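Side-chain contacts in beta-1,4-mannanase (Aplysia kurodai, PDB 3VUP), which hydrolyses the beta-1,4-mannosidic linkages of mannans, probably as a digestive enzyme of the sea hare: residues W295-G300 and V325-N330; Q306-V311 and A319-L324. All blocks are in the same frame, centred on the assembly; numbering follows the deposited sequence.

Contact 1. Residues W295-G300 and V325-N330; sequences WEQDGG and VQRGDN. With SO4 (sulfate ion), chain F.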
ATOM      1  N   TRP A 295      -1.918 -14.892  -2.389  1.00  4.65           N
ATOM      2  CA  TRP A 295      -1.070 -15.919  -2.981  1.00  5.33           C
ATOM      3  C   TRP A 295      -1.743 -17.279  -2.924  1.00  4.82           C
ATOM      4  O   TRP A 295      -2.693 -17.485  -2.170  1.00  5.40           O
ATOM      5  CB  TRP A 295       0.346 -15.965  -2.393  1.00  5.69           C
ATOM      6  CG  TRP A 295       0.483 -16.239  -0.921  1.00  5.74           C
ATOM      7  CD1 TRP A 295      -0.500 -16.469   0.003  1.00  6.12           C
ATOM      8  CD2 TRP A 295       1.721 -16.310  -0.220  1.00  6.19           C
ATOM      9  NE1 TRP A 295       0.066 -16.657   1.249  1.00  6.25           N
ATOM     10  CE2 TRP A 295       1.427 -16.550   1.133  1.00  6.28           C
ATOM     11  CE3 TRP A 295       3.051 -16.156  -0.607  1.00  7.18           C
ATOM     12  CZ2 TRP A 295       2.428 -16.679   2.098  1.00  7.58           C
ATOM     13  CZ3 TRP A 295       4.040 -16.278   0.344  1.00  8.04           C
ATOM     14  CH2 TRP A 295       3.725 -16.528   1.685  1.00  8.37           C
ATOM     15  N   GLU A 296      -1.242 -18.211  -3.725  1.00  5.57           N
ATOM     16  CA  GLU A 296      -1.917 -19.485  -3.900  1.00  5.83           C
ATOM     17  C   GLU A 296      -1.943 -20.334  -2.630  1.00  5.39           C
ATOM     18  O   GLU A 296      -2.929 -21.024  -2.365  1.00  5.71           O
ATOM     19  CB  GLU A 296      -1.281 -20.257  -5.060  1.00  6.36           C
ATOM     20  CG  GLU A 296      -1.982 -21.566  -5.391  1.00  7.18           C
ATOM     21  CD  GLU A 296      -1.455 -22.256  -6.648  1.00  9.25           C
ATOM     22  OE1 GLU A 296      -1.421 -23.499  -6.660  1.00 12.86           O
ATOM     23  OE2 GLU A 296      -1.130 -21.588  -7.647  1.00  8.41           O
ATOM     24  N   GLN A 297      -0.880 -20.283  -1.833  1.00  5.77           N
ATOM     25  CA  GLN A 297      -0.842 -21.138  -0.652  1.00  5.86           C
ATOM     26  C   GLN A 297      -1.947 -20.803   0.355  1.00  6.34           C
ATOM     27  O   GLN A 297      -2.317 -21.647   1.167  1.00  7.92           O
ATOM     28  CB  GLN A 297       0.524 -21.130   0.030  1.00  6.27           C
ATOM     29  CG  GLN A 297       0.895 -19.845   0.710  1.00  6.40           C
ATOM     30  CD  GLN A 297       1.963 -20.081   1.746  1.00  6.82           C
ATOM     31  OE1 GLN A 297       3.091 -20.450   1.408  1.00  7.18           O
ATOM     32  NE2 GLN A 297       1.610 -19.905   3.019  1.00  7.85           N
ATOM     33  N   ASP A 298      -2.476 -19.582   0.294  1.00  5.36           N
ATOM     34  CA  ASP A 298      -3.647 -19.203   1.082  1.00  5.59           C
ATOM     35  C   ASP A 298      -4.706 -18.647   0.134  1.00  5.21           C
ATOM     36  O   ASP A 298      -5.219 -17.533   0.310  1.00  5.05           O
ATOM     37  CB  ASP A 298      -3.293 -18.202   2.177  1.00  6.45           C
ATOM     38  CG  ASP A 298      -2.331 -18.783   3.197  1.00  7.25           C
ATOM     39  OD1 ASP A 298      -2.743 -19.683   3.969  1.00  8.49           O
ATOM     40  OD2 ASP A 298      -1.156 -18.348   3.225  1.00  8.00           O
ATOM     41  N   GLY A 299      -5.023 -19.446  -0.880  1.00  5.50           N
ATOM     42  CA  GLY A 299      -5.960 -19.067  -1.922  1.00  5.50           C
ATOM     43  C   GLY A 299      -7.234 -19.892  -1.939  1.00  5.48           C
ATOM     44  O   GLY A 299      -7.938 -19.925  -2.945  1.00  5.79           O
ATOM     45  N   GLY A 300      -7.543 -20.549  -0.825  1.00  6.29           N
ATOM     46  CA  GLY A 300      -8.804 -21.252  -0.680  1.00  7.30           C
ATOM     47  C   GLY A 300      -9.030 -22.380  -1.666  1.00  7.52           C
ATOM     48  O   GLY A 300     -10.165 -22.802  -1.861  1.00  9.26           O
ATOM     49  N   VAL A 325       9.752 -12.036  -5.205  1.00  5.54           N
ATOM     50  CA  VAL A 325      11.108 -12.558  -5.084  1.00  5.89           C
ATOM     51  C   VAL A 325      11.104 -14.057  -4.801  1.00  5.45           C
ATOM     52  O   VAL A 325      11.860 -14.808  -5.416  1.00  6.95           O
ATOM     53  CB  VAL A 325      11.918 -11.787  -4.024  1.00  6.59           C
ATOM     54  CG1 VAL A 325      13.182 -12.531  -3.652  1.00  7.51           C
ATOM     55  CG2 VAL A 325      12.252 -10.398  -4.541  1.00  6.36           C
ATOM     56  N   GLN A 326      10.244 -14.502  -3.890  1.00  5.57           N
ATOM     57  CA  GLN A 326      10.197 -15.924  -3.575  1.00  6.81           C
ATOM     58  C   GLN A 326       9.219 -16.737  -4.411  1.00  6.55           C
ATOM     59  O   GLN A 326       9.430 -17.931  -4.620  1.00  7.78           O
ATOM     60  CB  GLN A 326       9.887 -16.131  -2.091  1.00  8.19           C
ATOM     61  CG  GLN A 326      11.064 -15.807  -1.185  1.00  9.71           C
ATOM     62  CD  GLN A 326      10.746 -15.925   0.293  1.00 11.60           C
ATOM     63  OE1 GLN A 326       9.886 -16.701   0.701  1.00 13.06           O
ATOM     64  NE2 GLN A 326      11.451 -15.158   1.103  1.00 11.00           N
ATOM     65  N   ARG A 327       8.156 -16.101  -4.896  1.00  5.78           N
ATOM     66  CA  ARG A 327       7.027 -16.834  -5.458  0.61  6.41           C
ATOM     67  C   ARG A 327       6.734 -16.445  -6.905  1.00  6.90           C
ATOM     68  O   ARG A 327       5.718 -16.851  -7.469  1.00  7.25           O
ATOM     69  CB  ARG A 327       5.775 -16.615  -4.598  0.61  7.48           C
ATOM     70  CG  ARG A 327       6.047 -16.437  -3.099  0.61  7.97           C
ATOM     71  CD  ARG A 327       6.358 -17.746  -2.361  0.61  8.14           C
ATOM     72  NE  ARG A 327       5.176 -18.603  -2.233  0.61  8.35           N
ATOM     73  CZ  ARG A 327       5.006 -19.527  -1.290  0.61  8.06           C
ATOM     74  NH1 ARG A 327       5.938 -19.715  -0.366  0.61  9.00           N
ATOM     75  NH2 ARG A 327       3.899 -20.261  -1.260  0.61  6.78           N
ATOM     76  N   GLY A 328       7.625 -15.661  -7.506  1.00  8.30           N
ATOM     77  CA  GLY A 328       7.415 -15.177  -8.855  1.00  8.85           C
ATOM     78  C   GLY A 328       7.306 -16.250  -9.922  1.00  8.48           C
ATOM     79  O   GLY A 328       6.599 -16.048 -10.909  1.00  8.27           O
ATOM     80  N   ASP A 329       8.006 -17.374  -9.748  1.00  9.25           N
ATOM     81  CA  ASP A 329       7.920 -18.495 -10.696  1.00 10.08           C
ATOM     82  C   ASP A 329       6.458 -18.844 -10.932  1.00  8.62           C
ATOM     83  O   ASP A 329       6.004 -18.986 -12.068  1.00  8.80           O
ATOM     84  CB  ASP A 329       8.619 -19.756 -10.147  1.00 13.43           C
ATOM     85  CG  ASP A 329      10.104 -19.831 -10.484  1.00 16.63           C
ATOM     86  OD1 ASP A 329      10.641 -18.886 -11.090  1.00 17.59           O
ATOM     87  OD2 ASP A 329      10.742 -20.849 -10.122  1.00 17.62           O
ATOM     88  N   ASN A 330       5.727 -18.997  -9.837  1.00  7.55           N
ATOM     89  CA  ASN A 330       4.330 -19.360  -9.931  1.00  6.98           C
ATOM     90  C   ASN A 330       3.465 -18.164 -10.298  1.00  6.22           C
ATOM     91  O   ASN A 330       2.591 -18.248 -11.163  1.00  7.01           O
ATOM     92  CB  ASN A 330       3.854 -19.969  -8.613  1.00  8.06           C
ATOM     93  CG  ASN A 330       2.507 -20.646  -8.744  1.00  7.77           C
ATOM     94  OD1 ASN A 330       2.278 -21.406  -9.685  1.00  8.44           O
ATOM     95  ND2 ASN A 330       1.596 -20.355  -7.812  1.00  8.47           N
TER
HETATM   96  S   SO4 F 404       2.149 -18.905  -4.315  1.00 11.07           S
HETATM   97  O1  SO4 F 404       3.033 -17.997  -3.628  1.00 12.69           O
HETATM   98  O2  SO4 F 404       1.713 -18.056  -5.354  1.00  6.20           O
HETATM   99  O3  SO4 F 404       2.887 -19.893  -5.073  1.00 13.40           O
HETATM  100  O4  SO4 F 404       1.345 -19.591  -3.314  1.00 12.43           O
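R327 lies against the indole of W295 and turns its guanidinium group to Q297, while N330 reaches E296; a sulfate ion, probably from the crystallisation liquor, sits between the two segments. R327 is modelled in two conformers, and its contacts are those of the one described here. The flat groups of R327 and W295 are not parallel: their planes stand 37° apart, with the six-membered end of the indole over one guanidinium face and NE of R327 3.6 Å from CE3 of W295. Bends at chi2 and chi3 fold the arginine into this place.

Two hydrogen bonds join the segments directly. ND2 of N330 donates almost straight to OE2 of E296 (3.0 Å, 171°), in the plane of its own amide but from above the carboxylate plane; the same oxygen also accepts from the backbone N of I304. From NH2 of R327 to OE1 of Q297 the bond is short, 2.8 Å, but weak because it is strongly bent. The other end of the Q297 amide is held by OD2 of D298, which also accepts from NE1 of W295.

The sulfate draws donors from both segments. NE of R327 meets its O1 at 2.6 Å, the backbone N of Q297 its O4 at 2.8 Å, and ND2 of N330 its O3 at 3.1 Å, with Q331 adding a further bond.

This surface contact joins the loop between strand 289-293 and helix 304-313 to the first turns of helix 324-338, with W322 of strand 318-322 packed edge-to-face with W295.

Contact 2. Residues Q306-V311 and A319-L324; sequences QMFNYV and AWSWHL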
ATOM      1  N   GLN A 306      -6.300 -18.767 -11.462  1.00  5.59           N
ATOM      2  CA  GLN A 306      -7.690 -18.539 -11.102  1.00  5.98           C
ATOM      3  C   GLN A 306      -7.837 -17.279 -10.262  1.00  5.10           C
ATOM      4  O   GLN A 306      -8.830 -16.556 -10.399  1.00  5.47           O
ATOM      5  CB  GLN A 306      -8.279 -19.745 -10.374  1.00  5.93           C
ATOM      6  CG  GLN A 306      -8.578 -20.894 -11.321  1.00  7.05           C
ATOM      7  CD  GLN A 306      -8.931 -22.169 -10.595  1.00  8.16           C
ATOM      8  OE1 GLN A 306      -8.415 -22.450  -9.516  1.00  7.94           O
ATOM      9  NE2 GLN A 306      -9.817 -22.952 -11.182  1.00 11.12           N
ATOM     10  N   MET A 307      -6.860 -17.020  -9.393  1.00  4.81           N
ATOM     11  CA  MET A 307      -6.935 -15.854  -8.516  1.00  5.01           C
ATOM     12  C   MET A 307      -6.824 -14.554  -9.311  1.00  4.65           C
ATOM     13  O   MET A 307      -7.633 -13.650  -9.129  1.00  5.33           O
ATOM     14  CB  MET A 307      -5.882 -15.937  -7.406  1.00  5.07           C
ATOM     15  CG  MET A 307      -6.087 -17.136  -6.495  1.00  5.16           C
ATOM     16  SD  MET A 307      -4.909 -17.248  -5.147  1.00  5.47           S
ATOM     17  CE  MET A 307      -5.659 -16.123  -3.976  1.00  5.82           C
ATOM     18  N   PHE A 308      -5.831 -14.454 -10.192  1.00  5.17           N
ATOM     19  CA  PHE A 308      -5.700 -13.251 -11.015  1.00  5.21           C
ATOM     20  C   PHE A 308      -6.937 -13.025 -11.881  1.00  4.92           C
ATOM     21  O   PHE A 308      -7.438 -11.903 -11.994  1.00  5.56           O
ATOM     22  CB  PHE A 308      -4.443 -13.298 -11.881  1.00  5.46           C
ATOM     23  CG  PHE A 308      -3.211 -12.762 -11.193  1.00  5.31           C
ATOM     24  CD1 PHE A 308      -2.921 -11.402 -11.208  1.00  5.86           C
ATOM     25  CD2 PHE A 308      -2.345 -13.610 -10.524  1.00  5.77           C
ATOM     26  CE1 PHE A 308      -1.789 -10.908 -10.583  1.00  5.96           C
ATOM     27  CE2 PHE A 308      -1.214 -13.121  -9.898  1.00  5.80           C
ATOM     28  CZ  PHE A 308      -0.935 -11.773  -9.924  1.00  6.10           C
ATOM     29  N   ASN A 309      -7.457 -14.096 -12.480  1.00  5.60           N
ATOM     30  CA  ASN A 309      -8.676 -13.992 -13.285  1.00  5.98           C
ATOM     31  C   ASN A 309      -9.862 -13.577 -12.430  1.00  5.36           C
ATOM     32  O   ASN A 309     -10.678 -12.759 -12.851  1.00  5.87           O
ATOM     33  CB  ASN A 309      -8.960 -15.300 -14.031  1.00  6.79           C
ATOM     34  CG  ASN A 309      -8.146 -15.424 -15.298  1.00  7.35           C
ATOM     35  OD1 ASN A 309      -8.578 -15.007 -16.361  1.00  8.74           O
ATOM     36  ND2 ASN A 309      -6.949 -15.974 -15.187  1.00  7.25           N
ATOM     37  N   TYR A 310      -9.966 -14.148 -11.233  1.00  5.80           N
ATOM     38  CA  TYR A 310     -11.079 -13.817 -10.352  1.00  5.72           C
ATOM     39  C   TYR A 310     -11.103 -12.316 -10.079  1.00  5.01           C
ATOM     40  O   TYR A 310     -12.140 -11.664 -10.193  1.00  5.52           O
ATOM     41  CB  TYR A 310     -11.018 -14.602  -9.034  1.00  5.69           C
ATOM     42  CG  TYR A 310     -12.263 -14.379  -8.221  1.00  6.01           C
ATOM     43  CD1 TYR A 310     -12.413 -13.236  -7.451  1.00  6.27           C
ATOM     44  CD2 TYR A 310     -13.325 -15.273  -8.273  1.00  6.40           C
ATOM     45  CE1 TYR A 310     -13.573 -12.994  -6.754  1.00  6.85           C
ATOM     46  CE2 TYR A 310     -14.492 -15.047  -7.562  1.00  7.32           C
ATOM     47  CZ  TYR A 310     -14.612 -13.900  -6.808  1.00  7.19           C
ATOM     48  OH  TYR A 310     -15.777 -13.682  -6.115  1.00  8.49           O
ATOM     49  N   VAL A 311      -9.958 -11.762  -9.704  1.00  4.89           N
ATOM     50  CA  VAL A 311      -9.905 -10.346  -9.384  1.00  5.11           C
ATOM     51  C   VAL A 311     -10.325  -9.515 -10.598  1.00  5.04           C
ATOM     52  O   VAL A 311     -11.161  -8.614 -10.493  1.00  5.33           O
ATOM     53  CB  VAL A 311      -8.504  -9.923  -8.890  1.00  5.26           C
ATOM     54  CG1 VAL A 311      -8.461  -8.441  -8.645  1.00  5.35           C
ATOM     55  CG2 VAL A 311      -8.124 -10.674  -7.623  1.00  6.05           C
ATOM     56  N   ALA A 319      -4.708  -6.218  -9.193  1.00  4.92           N
ATOM     57  CA  ALA A 319      -4.346  -7.463  -8.531  1.00  5.00           C
ATOM     58  C   ALA A 319      -2.836  -7.488  -8.386  1.00  4.77           C
ATOM     59  O   ALA A 319      -2.112  -7.488  -9.389  1.00  5.29           O
ATOM     60  CB  ALA A 319      -4.792  -8.660  -9.368  1.00  5.68           C
ATOM     61  N   TRP A 320      -2.371  -7.510  -7.136  1.00  4.72           N
ATOM     62  CA  TRP A 320      -0.944  -7.617  -6.837  1.00  5.19           C
ATOM     63  C   TRP A 320      -0.723  -8.837  -5.950  1.00  4.76           C
ATOM     64  O   TRP A 320      -1.153  -8.855  -4.786  1.00  5.24           O
ATOM     65  CB  TRP A 320      -0.408  -6.375  -6.107  1.00  5.35           C
ATOM     66  CG  TRP A 320      -0.644  -5.066  -6.795  1.00  5.53           C
ATOM     67  CD1 TRP A 320      -0.726  -4.838  -8.129  1.00  7.12           C
ATOM     68  CD2 TRP A 320      -0.827  -3.795  -6.163  1.00  5.28           C
ATOM     69  NE1 TRP A 320      -0.954  -3.502  -8.371  1.00  7.80           N
ATOM     70  CE2 TRP A 320      -1.014  -2.840  -7.177  1.00  6.48           C
ATOM     71  CE3 TRP A 320      -0.843  -3.377  -4.837  1.00  4.80           C
ATOM     72  CZ2 TRP A 320      -1.221  -1.489  -6.900  1.00  6.97           C
ATOM     73  CZ3 TRP A 320      -1.054  -2.039  -4.564  1.00  5.64           C
ATOM     74  CH2 TRP A 320      -1.235  -1.110  -5.587  1.00  6.42           C
ATOM     75  N   SER A 321      -0.057  -9.857  -6.486  1.00  4.77           N
ATOM     76  CA  SER A 321       0.236 -11.047  -5.695  1.00  5.16           C
ATOM     77  C   SER A 321       1.379 -10.785  -4.700  1.00  5.03           C
ATOM     78  O   SER A 321       2.128  -9.803  -4.826  1.00  5.17           O
ATOM     79  CB  SER A 321       0.551 -12.231  -6.609  1.00  5.08           C
ATOM     80  OG  SER A 321       1.594 -11.913  -7.510  1.00  5.98           O
ATOM     81  N   TRP A 322       1.505 -11.665  -3.710  1.00  4.75           N
ATOM     82  CA  TRP A 322       2.448 -11.473  -2.609  1.00  5.06           C
ATOM     83  C   TRP A 322       3.785 -12.209  -2.768  1.00  4.68           C
ATOM     84  O   TRP A 322       3.823 -13.435  -2.850  1.00  5.15           O
ATOM     85  CB  TRP A 322       1.790 -11.892  -1.280  1.00  5.25           C
ATOM     86  CG  TRP A 322       2.757 -11.801  -0.146  1.00  4.98           C
ATOM     87  CD1 TRP A 322       3.295 -12.841   0.556  1.00  5.60           C
ATOM     88  CD2 TRP A 322       3.367 -10.607   0.370  1.00  5.33           C
ATOM     89  NE1 TRP A 322       4.192 -12.367   1.488  1.00  5.59           N
ATOM     90  CE2 TRP A 322       4.252 -11.001   1.398  1.00  5.91           C
ATOM     91  CE3 TRP A 322       3.236  -9.243   0.076  1.00  5.66           C
ATOM     92  CZ2 TRP A 322       5.008 -10.084   2.132  1.00  6.46           C
ATOM     93  CZ3 TRP A 322       3.994  -8.328   0.807  1.00  5.91           C
ATOM     94  CH2 TRP A 322       4.869  -8.756   1.822  1.00  6.58           C
ATOM     95  N   HIS A 323       4.865 -11.427  -2.784  1.00  4.93           N
ATOM     96  CA  HIS A 323       6.256 -11.886  -2.682  1.00  5.00           C
ATOM     97  C   HIS A 323       6.801 -12.444  -3.992  1.00  4.85           C
ATOM     98  O   HIS A 323       7.065 -13.639  -4.133  1.00  5.72           O
ATOM     99  CB  HIS A 323       6.486 -12.849  -1.516  1.00  5.18           C
ATOM    100  CG  HIS A 323       7.830 -12.688  -0.892  1.00  5.41           C
ATOM    101  ND1 HIS A 323       9.005 -12.769  -1.614  1.00  5.98           N
ATOM    102  CD2 HIS A 323       8.181 -12.387   0.380  1.00  6.08           C
ATOM    103  CE1 HIS A 323      10.019 -12.541  -0.799  1.00  5.66           C
ATOM    104  NE2 HIS A 323       9.549 -12.315   0.415  1.00  6.20           N
ATOM    105  N   LEU A 324       7.005 -11.556  -4.955  1.00  4.82           N
ATOM    106  CA  LEU A 324       7.543 -11.960  -6.246  1.00  5.24           C
ATOM    107  C   LEU A 324       8.938 -12.547  -6.119  1.00  5.18           C
ATOM    108  O   LEU A 324       9.287 -13.453  -6.866  1.00  5.87           O
ATOM    109  CB  LEU A 324       7.575 -10.787  -7.216  1.00  5.81           C
ATOM    110  CG  LEU A 324       6.214 -10.262  -7.673  1.00  6.67           C
ATOM    111  CD1 LEU A 324       6.398  -8.972  -8.440  1.00  7.89           C
ATOM    112  CD2 LEU A 324       5.481 -11.304  -8.518  1.00  7.47           C
TER
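The ring of F308 reaches from the helix to the strand and ends against S321, whose OG lies in the ring plane, at its edge, 3.5 Å from CZ of F308. The far end of the phenyl group comes closer to the strand than its root does. Along one flank of the ring, CD1 of F308 touches CB of A319 at 3.8 Å, and CE1 lies 3.6 Å from the carbonyl O of A319. The methyl of A319 is thus caught between two helix side chains one turn apart, since CG1 of V311 meets the same CB at 3.7 Å. That branch stands opposite the backbone N of V311 (chi1 177°), which carries it forward to the alanine.

Helix 306-311 and strand 319-322 run nearly antiparallel, 153° between their directions, with axes 9.0 Å apart. They are the last two elements of the beta-alpha-beta unit formed by strand 289-293, helix 304-313 and strand 318-322, within the closed eight-stranded parallel barrel of the TIM fold. A319 and S321 point outward to the helix layer, while W320, between them, turns away from the helix and meets F107, S58 and R60.

An alanine in place of F308 is likely to open a gap beside A319 and S321 and to take away the packing on I335 and I338 of helix 324-338. The hydroxyl of S321 makes no hydrogen bond to the helix 306-311; its OG is hydrogen-bonded instead to OE1 of Q331, whose NE2 binds the carbonyl O of W322.

In the fold
Contact 2 is nested inside the loop that contact 1 closes: the chain passes from 295-300 through helix 304-313 and strand 318-322 to 325-330. Their centres are about 9 Å apart, and they touch where CE of M307 lies 3.6 Å from CA of G299 and CG of R327 lies 3.7 Å from O of W322. Contact 2 is buried between the barrel wall and its helix layer; contact 1 lies at the surface, beyond the C-terminal ends of strands 289-293 and 318-322. TIM-barrel enzymes carry their active sites at that end, so contact 1 joins a loop to the start of helix 324-338 at what is probably the active-site end of the barrel, farther toward the C-terminal ends of the strands than contact 2.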